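Long-range contact in endoglycosidase (PDB 6Q64), which probably hydrolyses glycosidic bonds of complex N-glycans, as a family 18 endoglycosidase of a gut Bacteroides: residues 242-256 and 272-285. The protein carries 1 engineered substitution. Residues are numbered along the deposited sequence; the frame is centred on the assembly and turned at random.
Sequences TETSKLVDHYIYQAY and NLDDWERKTIITVE
The side chain of Lys279 crosses to Tyr251 and the turn 245-248. Its CB lies 3.7 Å from Asp249 O. CG stays near Asp249 O. Lys279 CD passes Tyr251 OH at 3.7 Å. The bend at chi3 (56°) then brings CE and NZ to Tyr251 OH and Val248 O. Lys279 CE sits between Tyr251 OH and Val248 O, 3.1 Å from each. Three hydrogen bonds leave the ammonium. Lys279 NZ donates to Tyr251 OH at 2.7 Å. Lys279 NZ also donates to Val248 O at 2.9 Å. The third bond runs from Lys279 NZ to Ser245 O at 3.1 Å. It meets Ser245 O from above the carbonyl plane, while Val248 N bonds that oxygen from the opposite face. The ammonium thus ties the turn 245-248 to the residue just before strand 280-285.

Tyr251 OH donates in turn to Asp274 O, in the carbonyl plane and on a lone pair. Leu273 CD1 lies over one face of the Tyr251 ring. Ser245 OG accepts from Asp274 N at 2.8 Å.

Further along, strands 251-254 and 280-285 run parallel, and Tyr253 N bonds Ile281 O almost straight (171°). Thr283 OG1 donates to Tyr253 O. Helix 261-268 lies in the link between the two strands and packs on Tyr253, Thr280 and Ile282. This is a beta-alpha-beta unit of the family 18 TIM barrel.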
loop_
_atom_site.group_PDB
_atom_site.type_symbol
_atom_site.label_atom_id
_atom_site.label_comp_id
_atom_site.label_asym_id
_atom_site.label_seq_id
_atom_site.Cartn_x
_atom_site.Cartn_y
_atom_site.Cartn_z
ATOM N N THR A 242 16.902 -9.669 6.333
ATOM C CA THR A 242 17.254 -9.759 4.898
ATOM C C THR A 242 16.369 -10.849 4.277
ATOM O O THR A 242 15.707 -10.588 3.262
ATOM C CB THR A 242 18.765 -10.001 4.722
ATOM O OG1 THR A 242 19.579 -9.050 5.407
ATOM C CG2 THR A 242 19.226 -9.893 3.292
ATOM N N GLU A 243 16.359 -12.038 4.867
ATOM C CA GLU A 243 15.709 -13.220 4.251
ATOM C C GLU A 243 14.205 -13.009 4.254
ATOM O O GLU A 243 13.570 -13.339 3.245
ATOM C CB GLU A 243 16.040 -14.518 4.991
ATOM C CG GLU A 243 17.355 -15.127 4.565
ATOM C CD GLU A 243 17.542 -15.161 3.060
ATOM O OE1 GLU A 243 16.681 -15.816 2.394
ATOM O OE2 GLU A 243 18.518 -14.498 2.565
ATOM N N THR A 244 13.671 -12.544 5.379
ATOM C CA THR A 244 12.213 -12.370 5.589
ATOM C C THR A 244 11.738 -11.259 4.629
ATOM O O THR A 244 10.672 -11.396 4.007
ATOM C CB THR A 244 11.908 -12.145 7.079
ATOM O OG1 THR A 244 12.535 -13.120 7.917
ATOM C CG2 THR A 244 10.432 -12.211 7.368
ATOM N N SER A 245 12.550 -10.230 4.426
ATOM C CA SER A 245 12.272 -9.148 3.461
ATOM C C SER A 245 11.956 -9.728 2.066
ATOM O O SER A 245 11.201 -9.102 1.317
ATOM C CB SER A 245 13.398 -8.133 3.438
ATOM O OG SER A 245 14.333 -8.424 2.412
ATOM N N LYS A 246 12.513 -10.868 1.682
ATOM C CA LYS A 246 12.228 -11.435 0.338
ATOM C C LYS A 246 10.765 -11.878 0.262
ATOM O O LYS A 246 10.272 -12.064 -0.837
ATOM C CB LYS A 246 13.177 -12.588 0.012
ATOM C CG LYS A 246 14.624 -12.149 -0.149
ATOM C CD LYS A 246 15.603 -13.275 -0.420
ATOM C CE LYS A 246 16.998 -12.772 -0.730
ATOM N NZ LYS A 246 18.014 -13.610 -0.068
ATOM N N LEU A 247 10.086 -12.020 1.392
ATOM C CA LEU A 247 8.695 -12.533 1.421
ATOM C C LEU A 247 7.683 -11.375 1.372
ATOM O O LEU A 247 6.448 -11.665 1.296
ATOM C CB LEU A 247 8.513 -13.350 2.699
ATOM C CG LEU A 247 9.214 -14.699 2.760
ATOM C CD1 LEU A 247 8.739 -15.427 4.003
ATOM C CD2 LEU A 247 8.968 -15.541 1.512
ATOM N N VAL A 248 8.187 -10.142 1.382
ATOM C CA VAL A 248 7.393 -8.890 1.405
ATOM C C VAL A 248 7.681 -8.038 0.166
ATOM O O VAL A 248 8.837 -7.671 -0.074
ATOM C CB VAL A 248 7.727 -8.141 2.689
ATOM C CG1 VAL A 248 7.170 -6.739 2.674
ATOM C CG2 VAL A 248 7.218 -8.927 3.873
ATOM N N ASP A 249 6.630 -7.671 -0.562
ATOM C CA ASP A 249 6.749 -7.152 -1.938
ATOM C C ASP A 249 7.114 -5.665 -1.882
ATOM O O ASP A 249 7.763 -5.195 -2.856
ATOM C CB ASP A 249 5.477 -7.494 -2.710
ATOM C CG ASP A 249 5.245 -8.988 -2.832
ATOM O OD1 ASP A 249 6.133 -9.664 -3.380
ATOM O OD2 ASP A 249 4.191 -9.465 -2.352
ATOM N N HIS A 250 6.743 -4.932 -0.827
ATOM C CA HIS A 250 7.118 -3.491 -0.702
ATOM C C HIS A 250 7.299 -3.096 0.757
ATOM O O HIS A 250 6.575 -3.616 1.628
ATOM C CB HIS A 250 6.064 -2.518 -1.259
ATOM C CG HIS A 250 5.998 -2.497 -2.740
ATOM N ND1 HIS A 250 5.107 -3.272 -3.427
ATOM C CD2 HIS A 250 6.742 -1.859 -3.665
ATOM C CE1 HIS A 250 5.291 -3.111 -4.731
ATOM N NE2 HIS A 250 6.297 -2.259 -4.901
ATOM N N TYR A 251 8.220 -2.166 0.968
ATOM C CA TYR A 251 8.537 -1.550 2.272
ATOM C C TYR A 251 7.932 -0.153 2.221
ATOM O O TYR A 251 8.392 0.655 1.393
ATOM C CB TYR A 251 10.055 -1.560 2.488
ATOM C CG TYR A 251 10.769 -2.811 2.018
ATOM C CD1 TYR A 251 10.300 -4.066 2.339
ATOM C CD2 TYR A 251 11.905 -2.752 1.245
ATOM C CE1 TYR A 251 10.918 -5.216 1.878
ATOM C CE2 TYR A 251 12.535 -3.892 0.778
ATOM C CZ TYR A 251 12.054 -5.135 1.107
ATOM O OH TYR A 251 12.666 -6.278 0.683
ATOM N N ILE A 252 6.901 0.115 3.014
ATOM C CA ILE A 252 6.112 1.373 2.853
ATOM C C ILE A 252 6.337 2.224 4.082
ATOM O O ILE A 252 6.023 1.753 5.210
ATOM C CB ILE A 252 4.608 1.107 2.632
ATOM C CG1 ILE A 252 4.376 0.046 1.553
ATOM C CG2 ILE A 252 3.893 2.403 2.320
ATOM C CD1 ILE A 252 2.926 -0.136 1.189
ATOM N N TYR A 253 6.856 3.416 3.872
ATOM C CA TYR A 253 7.199 4.318 4.987
ATOM C C TYR A 253 6.258 5.520 4.955
ATOM O O TYR A 253 5.923 6.039 3.895
ATOM C CB TYR A 253 8.672 4.735 4.948
ATOM C CG TYR A 253 9.694 3.617 4.971
ATOM C CD1 TYR A 253 9.992 2.905 3.833
ATOM C CD2 TYR A 253 10.415 3.313 6.104
ATOM C CE1 TYR A 253 10.954 1.913 3.835
ATOM C CE2 TYR A 253 11.361 2.307 6.128
ATOM C CZ TYR A 253 11.648 1.609 4.985
ATOM O OH TYR A 253 12.621 0.653 4.943
ATOM N N GLN A 254 5.848 5.909 6.154
ATOM C CA GLN A 254 5.186 7.174 6.476
ATOM C C GLN A 254 6.252 8.257 6.567
ATOM O O GLN A 254 6.615 8.594 7.672
ATOM C CB GLN A 254 4.452 7.017 7.804
ATOM C CG GLN A 254 3.132 6.289 7.687
ATOM C CD GLN A 254 3.210 4.804 7.906
ATOM O OE1 GLN A 254 3.194 4.317 9.033
ATOM N NE2 GLN A 254 3.192 4.064 6.817
ATOM N N ALA A 255 6.652 8.855 5.449
ATOM C CA ALA A 255 7.594 10.008 5.419
ATOM C C ALA A 255 6.830 11.332 5.543
ATOM O O ALA A 255 7.124 12.277 4.775
ATOM C CB ALA A 255 8.416 9.986 4.147
ATOM N N TYR A 256 5.912 11.420 6.497
ATOM C CA TYR A 256 4.980 12.572 6.611
ATOM C C TYR A 256 5.761 13.864 6.956
ATOM O O TYR A 256 5.654 14.853 6.186
ATOM C CB TYR A 256 3.876 12.270 7.631
ATOM C CG TYR A 256 3.016 11.035 7.431
ATOM C CD1 TYR A 256 2.811 10.423 6.203
ATOM C CD2 TYR A 256 2.321 10.525 8.515
ATOM C CE1 TYR A 256 1.957 9.329 6.074
ATOM C CE2 TYR A 256 1.472 9.433 8.406
ATOM C CZ TYR A 256 1.269 8.836 7.178
ATOM O OH TYR A 256 0.430 7.742 7.151
ATOM N N ASN A 272 20.039 -3.843 4.863
ATOM C CA ASN A 272 19.586 -5.148 5.431
ATOM C C ASN A 272 18.404 -5.718 4.625
ATOM O O ASN A 272 18.099 -6.915 4.806
ATOM C CB ASN A 272 19.182 -5.056 6.923
ATOM C CG ASN A 272 17.961 -4.192 7.271
ATOM O OD1 ASN A 272 16.863 -4.706 7.503
ATOM N ND2 ASN A 272 18.152 -2.881 7.411
ATOM N N LEU A 273 17.696 -4.881 3.851
ATOM C CA LEU A 273 16.437 -5.265 3.168
ATOM C C LEU A 273 16.740 -5.582 1.715
ATOM O O LEU A 273 17.358 -4.728 1.079
ATOM C CB LEU A 273 15.425 -4.122 3.200
ATOM C CG LEU A 273 14.961 -3.635 4.562
ATOM C CD1 LEU A 273 14.048 -2.436 4.378
ATOM C CD2 LEU A 273 14.246 -4.735 5.332
ATOM N N ASP A 274 16.249 -6.721 1.223
ATOM C CA ASP A 274 16.482 -7.143 -0.175
ATOM C C ASP A 274 15.958 -6.002 -1.040
ATOM O O ASP A 274 14.862 -5.507 -0.766
ATOM C CB ASP A 274 15.886 -8.517 -0.486
ATOM C CG ASP A 274 16.228 -9.035 -1.881
ATOM O OD1 ASP A 274 17.419 -9.223 -2.165
ATOM O OD2 ASP A 274 15.305 -9.242 -2.680
ATOM N N ASP A 275 16.789 -5.517 -1.951
ATOM C CA ASP A 275 16.357 -4.664 -3.078
ATOM C C ASP A 275 15.584 -3.448 -2.571
ATOM O O ASP A 275 14.555 -3.104 -3.146
ATOM C CB ASP A 275 15.489 -5.495 -4.007
ATOM C CG ASP A 275 15.235 -4.822 -5.338
ATOM O OD1 ASP A 275 16.006 -3.859 -5.710
ATOM O OD2 ASP A 275 14.271 -5.260 -5.979
ATOM N N TRP A 276 16.085 -2.785 -1.550
ATOM C CA TRP A 276 15.286 -1.788 -0.821
ATOM C C TRP A 276 14.878 -0.569 -1.665
ATOM O O TRP A 276 13.772 -0.088 -1.469
ATOM C CB TRP A 276 16.039 -1.414 0.431
ATOM C CG TRP A 276 17.303 -0.676 0.194
ATOM C CD1 TRP A 276 18.551 -1.198 0.068
ATOM C CD2 TRP A 276 17.446 0.740 0.146
ATOM N NE1 TRP A 276 19.464 -0.197 -0.075
ATOM C CE2 TRP A 276 18.822 1.000 -0.041
ATOM C CE3 TRP A 276 16.541 1.802 0.189
ATOM C CZ2 TRP A 276 19.326 2.290 -0.144
ATOM C CZ3 TRP A 276 17.033 3.084 0.105
ATOM C CH2 TRP A 276 18.405 3.320 -0.067
ATOM N N GLU A 277 15.720 -0.070 -2.550
ATOM C CA GLU A 277 15.407 1.100 -3.411
ATOM C C GLU A 277 14.168 0.832 -4.245
ATOM O O GLU A 277 13.245 1.650 -4.168
ATOM C CB GLU A 277 16.509 1.423 -4.404
ATOM C CG GLU A 277 17.782 1.884 -3.718
ATOM C CD GLU A 277 18.929 0.891 -3.772
ATOM O OE1 GLU A 277 18.673 -0.293 -3.492
ATOM O OE2 GLU A 277 20.061 1.327 -4.090
ATOM N N ARG A 278 14.134 -0.257 -5.004
ATOM C CA ARG A 278 13.027 -0.501 -5.971
ATOM C C ARG A 278 11.769 -1.023 -5.261
ATOM O O ARG A 278 10.677 -0.920 -5.838
ATOM C CB ARG A 278 13.522 -1.374 -7.121
ATOM C CG ARG A 278 14.483 -0.624 -8.047
ATOM C CD ARG A 278 13.905 0.624 -8.719
ATOM N NE ARG A 278 12.659 0.208 -9.360
ATOM C CZ ARG A 278 11.529 0.901 -9.417
ATOM N NH1 ARG A 278 10.479 0.364 -10.012
ATOM N NH2 ARG A 278 11.426 2.108 -8.895
ATOM N N LYS A 279 11.860 -1.500 -4.028
ATOM C CA LYS A 279 10.658 -1.993 -3.322
ATOM C C LYS A 279 10.187 -0.986 -2.261
ATOM O O LYS A 279 9.190 -1.265 -1.556
ATOM C CB LYS A 279 10.953 -3.335 -2.671
ATOM C CG LYS A 279 11.375 -4.432 -3.624
ATOM C CD LYS A 279 11.898 -5.667 -2.893
ATOM C CE LYS A 279 10.940 -6.262 -1.894
ATOM N NZ LYS A 279 11.450 -7.568 -1.416
ATOM N N THR A 280 10.880 0.129 -2.098
ATOM C CA THR A 280 10.493 1.097 -1.053
ATOM C C THR A 280 9.465 2.077 -1.639
ATOM O O THR A 280 9.637 2.581 -2.777
ATOM C CB THR A 280 11.720 1.769 -0.441
ATOM O OG1 THR A 280 12.499 0.787 0.245
ATOM C CG2 THR A 280 11.300 2.835 0.536
ATOM N N ILE A 281 8.408 2.326 -0.883
ATOM C CA ILE A 281 7.373 3.344 -1.208
ATOM C C ILE A 281 7.412 4.389 -0.098
ATOM O O ILE A 281 7.393 3.992 1.077
ATOM C CB ILE A 281 5.992 2.681 -1.390
ATOM C CG1 ILE A 281 5.871 2.064 -2.783
ATOM C CG2 ILE A 281 4.880 3.674 -1.180
ATOM C CD1 ILE A 281 4.912 0.915 -2.856
ATOM N N ILE A 282 7.489 5.669 -0.457
ATOM C CA ILE A 282 7.446 6.759 0.551
ATOM C C ILE A 282 6.146 7.533 0.347
ATOM O O ILE A 282 5.734 7.745 -0.803
ATOM C CB ILE A 282 8.688 7.644 0.479
ATOM C CG1 ILE A 282 9.205 7.820 -0.953
ATOM C CG2 ILE A 282 9.745 7.045 1.379
ATOM C CD1 ILE A 282 10.300 8.875 -1.094
ATOM N N THR A 283 5.511 7.880 1.458
ATOM C CA THR A 283 4.135 8.391 1.496
ATOM C C THR A 283 4.109 9.694 2.272
ATOM O O THR A 283 4.898 9.908 3.233
ATOM C CB THR A 283 3.159 7.383 2.104
ATOM O OG1 THR A 283 3.401 7.261 3.512
ATOM C CG2 THR A 283 3.248 6.048 1.396
ATOM N N VAL A 284 3.172 10.516 1.853
ATOM C CA VAL A 284 2.955 11.850 2.436
ATOM C C VAL A 284 1.542 11.911 3.055
ATOM O O VAL A 284 0.729 10.961 2.837
ATOM C CB VAL A 284 3.272 12.867 1.336
ATOM C CG1 VAL A 284 2.191 12.891 0.277
ATOM C CG2 VAL A 284 3.508 14.233 1.942
ATOM N N GLU A 285 1.293 12.914 3.905
ATOM C CA GLU A 285 0.120 12.921 4.827
ATOM C C GLU A 285 -0.916 13.914 4.293
ATOM O O GLU A 285 -0.684 15.140 4.366
ATOM C CB GLU A 285 0.621 13.113 6.262
ATOM C CG GLU A 285 -0.320 13.760 7.253
ATOM C CD GLU A 285 -1.789 13.397 7.247
ATOM O OE1 GLU A 285 -2.207 12.557 8.095
ATOM O OE2 GLU A 285 -2.513 14.022 6.443
#